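Long-range contacts in ribokinase (Arabidopsis thaliana, PDB 6ILS), which phosphorylates D-ribose at O-5 with ATP and magnesium, yielding D-ribose 5-phosphate for nucleotide and amino-acid synthesis or the pentose phosphate pathway: residues T36-K41 with G68-E73; G60-D65 with E93-A98; L279-A284 with K303-L308. All blocks are in the same frame, centred on the assembly; numbering follows the deposited sequence.

Interaction 1: residues T36-K41 with G68-E73; sequences TLAGGK and GKLIAE. With RIB (alpha-D-ribofuranose), chain F.
Leu70 lays its CD2 methyl over the backbone of the strand end, with Leu70 CD2 3.8 Å from Thr36 CG2 and 4.0 Å from Ala38 N. The two side chains, Thr36 and Leu70, cross obliquely. Leu70 CG stands anti to the backbone N (chi1 169°), on the strand side; from there CD2 also meets Leu37 C, and CG faces Ala38 CB. The next residue, Ile71, reaches in with its tip: Ile71 CD1 lies 4.1 Å from Ala38 CB and also touches Ala38 CA and Gly39 N. Ala38 thus sits between two branched side chains, and its small CB is consistent with the close approach of the backbones, the CA atoms of Ala38 and Ile71 being 5.3 Å apart. No hydrogen bond joins the segments; methyl groups do the touching, against side chains and strand backbone alike.

Past Ala38 the chain turns to the sugar. Gly40 N donates to ribose O3 at 3.0 Å in a nearly straight bond (166° at the hydrogen), and Lys41 NZ reaches ribose O5, the hydroxyl that is phosphorylated, at 2.9 Å. A side chain on Gly39 would run into O3, and at the backbone angles of Gly40 a CB would be jammed against the carbonyl O of Gly39. Asp14, Asn12, Glu144 and Asp259 complete the hydrogen bonding of the sugar.

The axes of the short segments approach to 7.9 Å at 59°, with helix 66-75 packed against strand 33-39 at the margin of the four-stranded sheet. Thr36 also rests on Ile15 and Leu70 on Ala13, both of strand 12-18, while His67 and Ala66 of the second subunit pack on Thr36 and Leu70 respectively, so helix, sheet and dimer partner meet beside the ribose pocket.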
ATOM      1  N   THR B  36      -5.579  -4.462   1.203  1.00 39.85           N
ATOM      2  CA  THR B  36      -5.571  -3.002   1.330  1.00 33.05           C
ATOM      3  C   THR B  36      -7.002  -2.501   1.345  1.00 35.94           C
ATOM      4  O   THR B  36      -7.765  -2.761   0.412  1.00 35.27           O
ATOM      5  CB  THR B  36      -4.798  -2.319   0.188  1.00 34.61           C
ATOM      6  OG1 THR B  36      -3.399  -2.598   0.329  1.00 29.48           O
ATOM      7  CG2 THR B  36      -5.007  -0.808   0.243  1.00 27.96           C
ATOM      8  N   LEU B  37      -7.370  -1.785   2.409  1.00 32.62           N
ATOM      9  CA  LEU B  37      -8.755  -1.354   2.580  1.00 33.88           C
ATOM     10  C   LEU B  37      -8.860   0.151   2.844  1.00 27.39           C
ATOM     11  O   LEU B  37      -7.914   0.772   3.327  1.00 25.27           O
ATOM     12  CB  LEU B  37      -9.415  -2.129   3.727  1.00 39.84           C
ATOM     13  CG  LEU B  37      -9.618  -3.639   3.569  1.00 40.96           C
ATOM     14  CD1 LEU B  37     -10.044  -4.260   4.890  1.00 43.41           C
ATOM     15  CD2 LEU B  37     -10.652  -3.935   2.488  1.00 43.19           C
ATOM     16  N   ALA B  38     -10.018   0.708   2.509  1.00 29.42           N
ATOM     17  CA  ALA B  38     -10.327   2.099   2.791  1.00 28.97           C
ATOM     18  C   ALA B  38     -10.522   2.292   4.288  1.00 23.94           C
ATOM     19  O   ALA B  38     -11.245   1.535   4.930  1.00 26.25           O
ATOM     20  CB  ALA B  38     -11.562   2.522   2.046  1.00 27.64           C
ATOM     21  N   GLY B  39      -9.883   3.315   4.846  1.00 25.40           N
ATOM     22  CA  GLY B  39      -9.978   3.549   6.274  1.00 22.43           C
ATOM     23  C   GLY B  39      -9.539   4.954   6.636  1.00 18.44           C
ATOM     24  O   GLY B  39      -9.648   5.880   5.834  1.00 17.96           O
ATOM     25  N   GLY B  40      -9.007   5.093   7.840  1.00 23.48           N
ATOM     26  CA  GLY B  40      -8.758   6.400   8.409  1.00 20.27           C
ATOM     27  C   GLY B  40      -9.914   6.769   9.319  1.00 17.53           C
ATOM     28  O   GLY B  40     -11.081   6.541   8.975  1.00 16.86           O
ATOM     29  N   LYS B  41      -9.617   7.389  10.462  1.00 18.26           N
ATOM     30  CA  LYS B  41     -10.688   7.675  11.431  1.00 17.26           C
ATOM     31  C   LYS B  41     -11.743   8.601  10.856  1.00 15.12           C
ATOM     32  O   LYS B  41     -12.918   8.391  11.073  1.00 16.29           O
ATOM     33  CB  LYS B  41     -10.105   8.250  12.737  1.00 13.40           C
ATOM     34  CG  LYS B  41      -9.364   7.175  13.507  1.00 20.77           C
ATOM     35  CD  LYS B  41      -8.626   7.663  14.733  1.00 21.72           C
ATOM     36  CE  LYS B  41      -7.846   6.476  15.346  1.00 23.53           C
ATOM     37  NZ  LYS B  41      -8.769   5.394  15.827  1.00 30.86           N
ATOM     38  N   GLY B  68      -5.920   7.266  -2.991  1.00 26.58           N
ATOM     39  CA  GLY B  68      -6.911   8.327  -2.986  1.00 23.16           C
ATOM     40  C   GLY B  68      -8.184   7.888  -3.664  1.00 25.66           C
ATOM     41  O   GLY B  68      -9.284   8.162  -3.187  1.00 25.17           O
ATOM     42  N   LYS B  69      -8.034   7.202  -4.794  1.00 23.16           N
ATOM     43  CA  LYS B  69      -9.169   6.698  -5.545  1.00 26.04           C
ATOM     44  C   LYS B  69      -9.936   5.625  -4.779  1.00 24.75           C
ATOM     45  O   LYS B  69     -11.165   5.570  -4.839  1.00 26.24           O
ATOM     46  CB  LYS B  69      -8.706   6.134  -6.895  1.00 30.80           C
ATOM     47  CG  LYS B  69      -9.830   6.016  -7.913  1.00 40.82           C
ATOM     48  CD  LYS B  69      -9.412   6.659  -9.238  1.00 49.89           C
ATOM     49  CE  LYS B  69     -10.589   7.289  -9.971  1.00 61.43           C
ATOM     50  NZ  LYS B  69     -10.150   8.025 -11.200  1.00 61.82           N
ATOM     51  N   LEU B  70      -9.195   4.763  -4.092  1.00 25.54           N
ATOM     52  CA  LEU B  70      -9.779   3.741  -3.233  1.00 27.36           C
ATOM     53  C   LEU B  70     -10.745   4.380  -2.233  1.00 23.49           C
ATOM     54  O   LEU B  70     -11.868   3.927  -2.053  1.00 23.91           O
ATOM     55  CB  LEU B  70      -8.668   2.987  -2.503  1.00 27.28           C
ATOM     56  CG  LEU B  70      -9.013   2.031  -1.361  1.00 30.17           C
ATOM     57  CD1 LEU B  70      -9.786   0.825  -1.879  1.00 32.17           C
ATOM     58  CD2 LEU B  70      -7.724   1.620  -0.651  1.00 34.58           C
ATOM     59  N   ILE B  71     -10.279   5.438  -1.593  1.00 22.88           N
ATOM     60  CA  ILE B  71     -11.077   6.140  -0.589  1.00 23.73           C
ATOM     61  C   ILE B  71     -12.346   6.734  -1.194  1.00 20.55           C
ATOM     62  O   ILE B  71     -13.445   6.535  -0.690  1.00 22.19           O
ATOM     63  CB  ILE B  71     -10.287   7.288   0.061  1.00 25.62           C
ATOM     64  CG1 ILE B  71      -8.949   6.808   0.636  1.00 28.79           C
ATOM     65  CG2 ILE B  71     -11.154   8.000   1.093  1.00 23.36           C
ATOM     66  CD1 ILE B  71      -9.075   5.773   1.708  1.00 25.51           C
ATOM     67  N   ALA B  72     -12.161   7.481  -2.275  1.00 21.19           N
ATOM     68  CA  ALA B  72     -13.255   8.158  -2.955  1.00 24.23           C
ATOM     69  C   ALA B  72     -14.325   7.160  -3.372  1.00 24.56           C
ATOM     70  O   ALA B  72     -15.514   7.392  -3.193  1.00 24.63           O
ATOM     71  CB  ALA B  72     -12.725   8.910  -4.155  1.00 24.86           C
ATOM     72  N   GLU B  73     -13.889   6.034  -3.923  1.00 25.61           N
ATOM     73  CA  GLU B  73     -14.816   4.995  -4.360  1.00 27.09           C
ATOM     74  C   GLU B  73     -15.602   4.394  -3.197  1.00 24.04           C
ATOM     75  O   GLU B  73     -16.819   4.187  -3.291  1.00 26.84           O
ATOM     76  CB  GLU B  73     -14.051   3.895  -5.109  1.00 31.26           C
ATOM     77  CG  GLU B  73     -13.589   4.338  -6.497  1.00 36.38           C
ATOM     78  CD  GLU B  73     -12.626   3.356  -7.162  1.00 46.88           C
ATOM     79  OE1 GLU B  73     -12.178   2.395  -6.489  1.00 49.19           O
ATOM     80  OE2 GLU B  73     -12.309   3.559  -8.359  1.00 50.62           O
TER
HETATM   81  O5  RIB F 402      -9.925   3.702  13.775  1.00 23.86           O
HETATM   82  C5  RIB F 402      -9.487   3.013  12.633  1.00 29.46           C
HETATM   83  C4  RIB F 402      -8.560   3.774  11.931  1.00 31.25           C
HETATM   84  O4  RIB F 402      -7.410   4.237  12.790  1.00 37.35           O
HETATM   85  C3  RIB F 402      -7.871   2.775  10.904  1.00 35.27           C
HETATM   86  O3  RIB F 402      -8.723   2.733   9.660  1.00 32.26           O
HETATM   87  C2  RIB F 402      -6.681   3.158  10.780  1.00 35.67           C
HETATM   88  O2  RIB F 402      -6.384   3.730   9.445  1.00 29.15           O
HETATM   89  C1  RIB F 402      -6.383   4.275  11.982  1.00 36.28           C
HETATM   90  O1  RIB F 402      -6.242   5.536  11.438  1.00 29.79           O

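Interaction 2: residues G60-D65 with E93-A98; sequences GRLGED and EPTGHA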
ATOM      1  N   GLY B  60     -11.730  16.526   3.782  1.00 17.73           N
ATOM      2  CA  GLY B  60     -10.456  15.873   3.942  1.00 19.33           C
ATOM      3  C   GLY B  60      -9.563  16.137   2.746  1.00 20.22           C
ATOM      4  O   GLY B  60     -10.004  16.732   1.768  1.00 19.22           O
ATOM      5  N   ARG B  61      -8.323  15.668   2.841  1.00 18.01           N
ATOM      6  CA  ARG B  61      -7.304  15.871   1.805  1.00 18.77           C
ATOM      7  C   ARG B  61      -6.743  14.542   1.352  1.00 23.49           C
ATOM      8  O   ARG B  61      -6.306  13.739   2.179  1.00 21.38           O
ATOM      9  CB  ARG B  61      -6.164  16.745   2.323  1.00 19.59           C
ATOM     10  CG  ARG B  61      -6.571  18.175   2.612  1.00 23.84           C
ATOM     11  CD  ARG B  61      -7.119  18.811   1.358  1.00 29.79           C
ATOM     12  NE  ARG B  61      -7.495  20.204   1.558  1.00 29.39           N
ATOM     13  CZ  ARG B  61      -8.725  20.599   1.858  1.00 31.43           C
ATOM     14  NH1 ARG B  61      -9.697  19.701   2.013  1.00 25.85           N
ATOM     15  NH2 ARG B  61      -8.984  21.893   2.010  1.00 35.80           N
ATOM     16  N   LEU B  62      -6.739  14.333   0.036  1.00 23.17           N
ATOM     17  CA  LEU B  62      -6.230  13.111  -0.565  1.00 21.20           C
ATOM     18  C   LEU B  62      -5.089  13.421  -1.515  1.00 26.38           C
ATOM     19  O   LEU B  62      -4.992  14.542  -2.001  1.00 25.19           O
ATOM     20  CB  LEU B  62      -7.334  12.389  -1.338  1.00 23.66           C
ATOM     21  CG  LEU B  62      -8.553  11.969  -0.530  1.00 23.17           C
ATOM     22  CD1 LEU B  62      -9.544  11.281  -1.451  1.00 24.80           C
ATOM     23  CD2 LEU B  62      -8.095  11.037   0.572  1.00 19.47           C
ATOM     24  N   GLY B  63      -4.234  12.437  -1.781  1.00 24.34           N
ATOM     25  CA  GLY B  63      -3.291  12.551  -2.888  1.00 27.08           C
ATOM     26  C   GLY B  63      -3.995  12.160  -4.171  1.00 27.24           C
ATOM     27  O   GLY B  63      -5.024  11.492  -4.139  1.00 23.74           O
ATOM     28  N   GLU B  64      -3.463  12.588  -5.313  1.00 31.77           N
ATOM     29  CA  GLU B  64      -4.016  12.166  -6.592  1.00 31.74           C
ATOM     30  C   GLU B  64      -3.333  10.858  -6.965  1.00 34.90           C
ATOM     31  O   GLU B  64      -2.429  10.838  -7.804  1.00 34.06           O
ATOM     32  CB  GLU B  64      -3.804  13.235  -7.676  1.00 34.46           C
ATOM     33  CG  GLU B  64      -4.650  14.499  -7.482  1.00 34.83           C
ATOM     34  CD  GLU B  64      -4.141  15.698  -8.282  1.00 44.04           C
ATOM     35  OE1 GLU B  64      -3.310  15.499  -9.188  1.00 44.90           O
ATOM     36  OE2 GLU B  64      -4.574  16.839  -7.997  1.00 48.67           O
ATOM     37  N   ASP B  65      -3.747   9.774  -6.310  1.00 30.34           N
ATOM     38  CA  ASP B  65      -3.101   8.474  -6.478  1.00 27.49           C
ATOM     39  C   ASP B  65      -4.118   7.350  -6.323  1.00 27.13           C
ATOM     40  O   ASP B  65      -5.304   7.600  -6.142  1.00 24.93           O
ATOM     41  CB  ASP B  65      -1.937   8.299  -5.486  1.00 30.46           C
ATOM     42  CG  ASP B  65      -2.324   8.622  -4.029  1.00 28.80           C
ATOM     43  OD1 ASP B  65      -3.506   8.468  -3.671  1.00 25.78           O
ATOM     44  OD2 ASP B  65      -1.426   9.026  -3.256  1.00 28.34           O
ATOM     45  N   GLU B  93       1.503  15.496  -2.462  1.00 34.34           N
ATOM     46  CA  GLU B  93       1.527  14.670  -1.254  1.00 33.85           C
ATOM     47  C   GLU B  93       0.800  13.366  -1.538  1.00 25.71           C
ATOM     48  O   GLU B  93      -0.172  13.361  -2.288  1.00 27.96           O
ATOM     49  CB  GLU B  93       0.870  15.395  -0.068  1.00 31.16           C
ATOM     50  CG  GLU B  93       1.565  16.683   0.349  1.00 32.05           C
ATOM     51  CD  GLU B  93       2.893  16.442   1.040  1.00 38.65           C
ATOM     52  OE1 GLU B  93       3.168  15.287   1.426  1.00 36.21           O
ATOM     53  OE2 GLU B  93       3.659  17.415   1.218  1.00 42.60           O
ATOM     54  N   PRO B  94       1.262  12.258  -0.937  1.00 27.20           N
ATOM     55  CA  PRO B  94       0.542  10.989  -1.088  1.00 26.20           C
ATOM     56  C   PRO B  94      -0.671  10.924  -0.162  1.00 24.97           C
ATOM     57  O   PRO B  94      -0.620  11.528   0.910  1.00 25.17           O
ATOM     58  CB  PRO B  94       1.584   9.953  -0.680  1.00 28.67           C
ATOM     59  CG  PRO B  94       2.418  10.666   0.342  1.00 30.49           C
ATOM     60  CD  PRO B  94       2.428  12.128  -0.043  1.00 26.68           C
ATOM     61  N   THR B  95      -1.731  10.230  -0.572  1.00 25.09           N
ATOM     62  CA  THR B  95      -2.829   9.887   0.342  1.00 25.32           C
ATOM     63  C   THR B  95      -2.213   9.216   1.567  1.00 25.78           C
ATOM     64  O   THR B  95      -1.302   8.397   1.432  1.00 24.28           O
ATOM     65  CB  THR B  95      -3.860   8.954  -0.349  1.00 22.05           C
ATOM     66  OG1 THR B  95      -4.443   9.640  -1.464  1.00 21.79           O
ATOM     67  CG2 THR B  95      -4.978   8.485   0.607  1.00 21.17           C
ATOM     68  N   GLY B  96      -2.674   9.581   2.757  1.00 20.98           N
ATOM     69  CA  GLY B  96      -2.170   8.968   3.972  1.00 22.47           C
ATOM     70  C   GLY B  96      -2.405   7.468   3.963  1.00 22.42           C
ATOM     71  O   GLY B  96      -3.346   6.960   3.358  1.00 22.76           O
ATOM     72  N   HIS B  97      -1.524   6.741   4.623  1.00 26.40           N
ATOM     73  CA  HIS B  97      -1.709   5.309   4.710  1.00 25.48           C
ATOM     74  C   HIS B  97      -1.085   4.774   5.985  1.00 30.45           C
ATOM     75  O   HIS B  97      -0.283   5.454   6.638  1.00 33.14           O
ATOM     76  CB  HIS B  97      -1.144   4.595   3.460  1.00 26.73           C
ATOM     77  CG  HIS B  97       0.218   5.056   3.042  1.00 26.46           C
ATOM     78  ND1 HIS B  97       0.441   6.277   2.444  1.00 28.89           N
ATOM     79  CD2 HIS B  97       1.421   4.432   3.079  1.00 31.51           C
ATOM     80  CE1 HIS B  97       1.728   6.401   2.166  1.00 32.67           C
ATOM     81  NE2 HIS B  97       2.344   5.291   2.533  1.00 33.08           N
ATOM     82  N   ALA B  98      -1.494   3.563   6.343  1.00 33.12           N
ATOM     83  CA  ALA B  98      -1.038   2.902   7.558  1.00 32.03           C
ATOM     84  C   ALA B  98      -0.668   1.458   7.244  1.00 36.21           C
ATOM     85  O   ALA B  98      -1.508   0.685   6.777  1.00 38.24           O
ATOM     86  CB  ALA B  98      -2.117   2.951   8.631  1.00 32.27           C
TER
HETATM   87  O   HOH W   1      -5.169  11.296   2.816  1.00 20.69           O
HETATM   88  O   HOH W   2      -0.698   6.805  -0.723  1.00 26.03           O
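The carboxylate of Asp65 meets Thr95 with both oxygens, each on its syn side, while the His97 ring takes the carbonyl of the same threonine at its edge. Thr95 OG1 donates to Asp65 OD1 at 2.7 Å, 16° out of the carboxylate plane, and Thr95 N donates to Asp65 OD2 at 3.0 Å. The carboxylate therefore grips backbone and hydroxyl of one residue together, with Pro94 CA also close to OD2. His97 ND1 lies 2.9 Å from Thr95 O, which is close to the imidazole plane, and a bridging water donates to that oxygen and, weakly, to Asp65 OD2. The ring of His67 meets that of His97, their planes about 45° apart.

Asp65 CG stands between its own backbone N and carbonyl carbon (chi1 50°). From there the carboxylate oxygens meet Thr95 and, at the start of the following helix, Gly68 N. Asp65 is the N-cap of that helix, and OD1 accepts from Gly68 N as well as from Thr95 OG1. The hydroxyl is used twice, since Gly63 N donates to Thr95 OG1 at 2.8 Å. Gly63 CA comes within 3.3 Å of Glu93 O, and a side chain on Gly63 would collide with the 93-95 backbone. Thr95 CG2 packs on Leu62 CD2 at 4.0 Å. A second water joins Arg61 O to Gly96 N.

An alanine at Asp65 would probably leave Thr95 N without OD2, and the Thr95 hydroxyl and Gly68 N without OD1, removing the side-chain link between the 93-95 backbone and the helix start.

The chemistry amounts to a relay: Gly63 N-H to Thr95 OG1, on to Asp65 OD1. Three N-H or O-H donors converging on one carboxylate would be expected to stabilise its negative charge, consistent with an ionised Asp65 tying strand 56-63 to the lid sheet.

Interaction 3: residues L279-A284 with K303-L308; sequences LRFAAA and KSVLKL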
ATOM      1  N   LEU B 279     -26.456   6.592  23.543  1.00 17.72           N
ATOM      2  CA  LEU B 279     -25.494   5.585  23.960  1.00 17.73           C
ATOM      3  C   LEU B 279     -25.891   4.181  23.506  1.00 17.76           C
ATOM      4  O   LEU B 279     -25.047   3.396  23.075  1.00 16.22           O
ATOM      5  CB  LEU B 279     -25.333   5.597  25.476  1.00 16.29           C
ATOM      6  CG  LEU B 279     -24.393   6.637  26.090  1.00 20.53           C
ATOM      7  CD1 LEU B 279     -24.325   6.449  27.598  1.00 20.91           C
ATOM      8  CD2 LEU B 279     -22.989   6.530  25.501  1.00 17.16           C
ATOM      9  N   ARG B 280     -27.174   3.861  23.635  1.00 16.88           N
ATOM     10  CA  ARG B 280     -27.652   2.533  23.238  1.00 19.20           C
ATOM     11  C   ARG B 280     -27.459   2.300  21.755  1.00 15.94           C
ATOM     12  O   ARG B 280     -27.007   1.230  21.334  1.00 16.53           O
ATOM     13  CB  ARG B 280     -29.139   2.369  23.587  1.00 21.11           C
ATOM     14  CG  ARG B 280     -29.406   1.321  24.651  1.00 31.53           C
ATOM     15  CD  ARG B 280     -30.885   0.913  24.661  1.00 32.17           C
ATOM     16  NE  ARG B 280     -31.080  -0.456  24.194  1.00 37.47           N
ATOM     17  CZ  ARG B 280     -32.162  -0.873  23.541  1.00 35.50           C
ATOM     18  NH1 ARG B 280     -33.142  -0.025  23.256  1.00 39.97           N
ATOM     19  NH2 ARG B 280     -32.256  -2.133  23.147  1.00 37.69           N
ATOM     20  N   PHE B 281     -27.849   3.301  20.972  1.00 15.44           N
ATOM     21  CA  PHE B 281     -27.736   3.272  19.515  1.00 14.03           C
ATOM     22  C   PHE B 281     -26.288   3.116  19.078  1.00 16.29           C
ATOM     23  O   PHE B 281     -25.973   2.296  18.208  1.00 13.60           O
ATOM     24  CB  PHE B 281     -28.365   4.544  18.948  1.00 15.70           C
ATOM     25  CG  PHE B 281     -28.401   4.618  17.458  1.00 16.71           C
ATOM     26  CD1 PHE B 281     -29.450   4.030  16.742  1.00 16.80           C
ATOM     27  CD2 PHE B 281     -27.416   5.310  16.764  1.00 13.60           C
ATOM     28  CE1 PHE B 281     -29.496   4.117  15.355  1.00 21.10           C
ATOM     29  CE2 PHE B 281     -27.453   5.400  15.383  1.00 19.32           C
ATOM     30  CZ  PHE B 281     -28.506   4.792  14.667  1.00 21.09           C
ATOM     31  N   ALA B 282     -25.391   3.874  19.706  1.00 13.77           N
ATOM     32  CA  ALA B 282     -23.957   3.741  19.444  1.00 14.00           C
ATOM     33  C   ALA B 282     -23.430   2.351  19.782  1.00 14.48           C
ATOM     34  O   ALA B 282     -22.653   1.765  19.023  1.00 11.11           O
ATOM     35  CB  ALA B 282     -23.156   4.834  20.243  1.00 13.18           C
ATOM     36  N   ALA B 283     -23.855   1.810  20.927  1.00 10.66           N
ATOM     37  CA  ALA B 283     -23.409   0.482  21.343  1.00 14.64           C
ATOM     38  C   ALA B 283     -23.864  -0.587  20.359  1.00 14.57           C
ATOM     39  O   ALA B 283     -23.114  -1.508  20.042  1.00 15.90           O
ATOM     40  CB  ALA B 283     -23.920   0.180  22.738  1.00 14.58           C
ATOM     41  N   ALA B 284     -25.092  -0.460  19.876  1.00 13.25           N
ATOM     42  CA  ALA B 284     -25.628  -1.415  18.907  1.00 14.51           C
ATOM     43  C   ALA B 284     -24.848  -1.335  17.608  1.00 16.32           C
ATOM     44  O   ALA B 284     -24.517  -2.358  17.013  1.00 14.90           O
ATOM     45  CB  ALA B 284     -27.115  -1.149  18.660  1.00 13.61           C
ATOM     46  N   LYS B 303     -31.352   0.261   9.625  1.00 24.93           N
ATOM     47  CA  LYS B 303     -32.373  -0.759   9.986  1.00 26.44           C
ATOM     48  C   LYS B 303     -31.761  -1.836  10.883  1.00 24.61           C
ATOM     49  O   LYS B 303     -32.415  -2.257  11.793  1.00 23.45           O
ATOM     50  CB  LYS B 303     -32.933  -1.481   8.759  1.00 28.82           C
ATOM     51  CG  LYS B 303     -33.133  -0.661   7.513  1.00 32.35           C
ATOM     52  CD  LYS B 303     -33.703  -1.462   6.369  1.00 35.69           C
ATOM     53  CE  LYS B 303     -32.777  -1.528   5.182  1.00 39.79           C
ATOM     54  NZ  LYS B 303     -31.919  -2.722   5.252  1.00 40.94           N
ATOM     55  N   SER B 304     -30.565  -2.303  10.560  1.00 22.51           N
ATOM     56  CA  SER B 304     -29.922  -3.361  11.367  1.00 21.21           C
ATOM     57  C   SER B 304     -29.672  -2.852  12.789  1.00 20.02           C
ATOM     58  O   SER B 304     -29.915  -3.583  13.701  1.00 18.89           O
ATOM     59  CB  SER B 304     -28.657  -3.815  10.727  1.00 25.79           C
ATOM     60  OG  SER B 304     -28.867  -4.177   9.385  1.00 33.91           O
ATOM     61  N   VAL B 305     -29.191  -1.621  12.917  1.00 17.06           N
ATOM     62  CA  VAL B 305     -28.925  -1.063  14.270  1.00 16.72           C
ATOM     63  C   VAL B 305     -30.241  -1.038  15.049  1.00 16.57           C
ATOM     64  O   VAL B 305     -30.275  -1.479  16.149  1.00 15.22           O
ATOM     65  CB  VAL B 305     -28.285   0.337  14.216  1.00 16.96           C
ATOM     66  CG1 VAL B 305     -28.082   0.870  15.605  1.00 17.21           C
ATOM     67  CG2 VAL B 305     -26.993   0.337  13.437  1.00 15.55           C
ATOM     68  N   LEU B 306     -31.300  -0.559  14.412  1.00 16.87           N
ATOM     69  CA  LEU B 306     -32.602  -0.488  15.109  1.00 18.77           C
ATOM     70  C   LEU B 306     -33.106  -1.901  15.437  1.00 20.60           C
ATOM     71  O   LEU B 306     -33.695  -2.058  16.467  1.00 21.31           O
ATOM     72  CB  LEU B 306     -33.603   0.281  14.252  1.00 21.71           C
ATOM     73  CG  LEU B 306     -33.302   1.761  14.043  1.00 24.33           C
ATOM     74  CD1 LEU B 306     -34.370   2.404  13.185  1.00 26.88           C
ATOM     75  CD2 LEU B 306     -33.189   2.484  15.368  1.00 24.86           C
ATOM     76  N   LYS B 307     -32.859  -2.874  14.574  1.00 20.58           N
ATOM     77  CA  LYS B 307     -33.328  -4.254  14.844  1.00 22.04           C
ATOM     78  C   LYS B 307     -32.560  -4.800  16.044  1.00 20.57           C
ATOM     79  O   LYS B 307     -33.160  -5.393  16.874  1.00 19.69           O
ATOM     80  CB  LYS B 307     -33.159  -5.144  13.618  1.00 24.65           C
ATOM     81  CG  LYS B 307     -33.837  -6.500  13.699  1.00 27.21           C
ATOM     82  CD  LYS B 307     -33.504  -7.411  12.544  1.00 32.45           C
ATOM     83  CE  LYS B 307     -34.323  -8.686  12.485  1.00 45.24           C
ATOM     84  NZ  LYS B 307     -33.571  -9.827  11.919  1.00 42.22           N
ATOM     85  N   LEU B 308     -31.260  -4.559  16.101  1.00 18.43           N
ATOM     86  CA  LEU B 308     -30.508  -5.079  17.241  1.00 20.86           C
ATOM     87  C   LEU B 308     -31.010  -4.421  18.520  1.00 22.37           C
ATOM     88  O   LEU B 308     -31.126  -5.070  19.554  1.00 22.56           O
ATOM     89  CB  LEU B 308     -29.002  -4.845  17.058  1.00 20.79           C
ATOM     90  CG  LEU B 308     -28.058  -5.449  18.101  1.00 19.80           C
ATOM     91  CD1 LEU B 308     -28.274  -6.988  18.307  1.00 18.95           C
ATOM     92  CD2 LEU B 308     -26.613  -5.166  17.714  1.00 16.65           C
TER
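Phe281 leaves its helix with CG anti to the backbone N (chi1 -176°), which sets CG on the side of helix 302-312; the ring extends on from it. Phe281 CG is only at the outer limit of contact with Val305 CG1. Along one side of the ring the approach tightens: Phe281 CD1 lies 3.6 Å from Val305 CG1. Phe281 CE1 has two partners, Val305 CG1 over the face at 3.6 Å and Leu306 CD2 at the edge at 4.0 Å; at the tip, CZ still grazes Val305 CG1. Val305 CG1 stands 3.9 Å from the centroid of the Phe281 ring and 27° off the normal, a CH-pi contact displaced toward the CD1-CE1 rim, in which the Phe281 and Val305 side chains cross at about a right angle.

Val305 CG1 serves a second neighbour, since Ala284 CB lies 3.8 Å from it. One turn further along, Leu308 CD2 lies against Ala284 O (3.6 Å) and near its CB, so both Val305 and Leu308 lie on Ala284. No hydrogen bond spans the two segments themselves, although Arg280 NH2 reaches Leu309 O just beyond.

The segment axes pass 9.1 Å apart at 111°, so helix 302-312 lies steeply across helix 275-289. Val305 also touches Pro300 and Leu52, and Leu308 packs on Ser287 and Leu288. Phe281 in turn rests on Ala264 and Ala268 of helix 257-270 and forms a cation-pi pair with Lys273, while Leu279 and Ala283 pack on strand 241-243. The C-terminal helix is thereby fastened to the helical layer near the nucleotide, with the Leu308 side chain about 7 Å from the bound ATP.

From the N terminus, strand 33-39 opens interaction 1 before strand 56-63 opens interaction 2; helix 66-75 closes the first loop and residues 93-98, leading into strand 96-102, close the second. The two contacts therefore cross rather than nest. They meet in space, centres about 9 Å apart, with Gly68 CA 3.2 Å from Thr95 OG1. Together they tie the large sheet, through its strand 56-63, and the helix that follows it to the four-stranded lid; both contacts also touch the second subunit. Interaction 3 follows in series, closing a short loop between two C-terminal helices near the bound ATP, its centre about 32 Å from that of interaction 2, on the opposite side of the chain's centre.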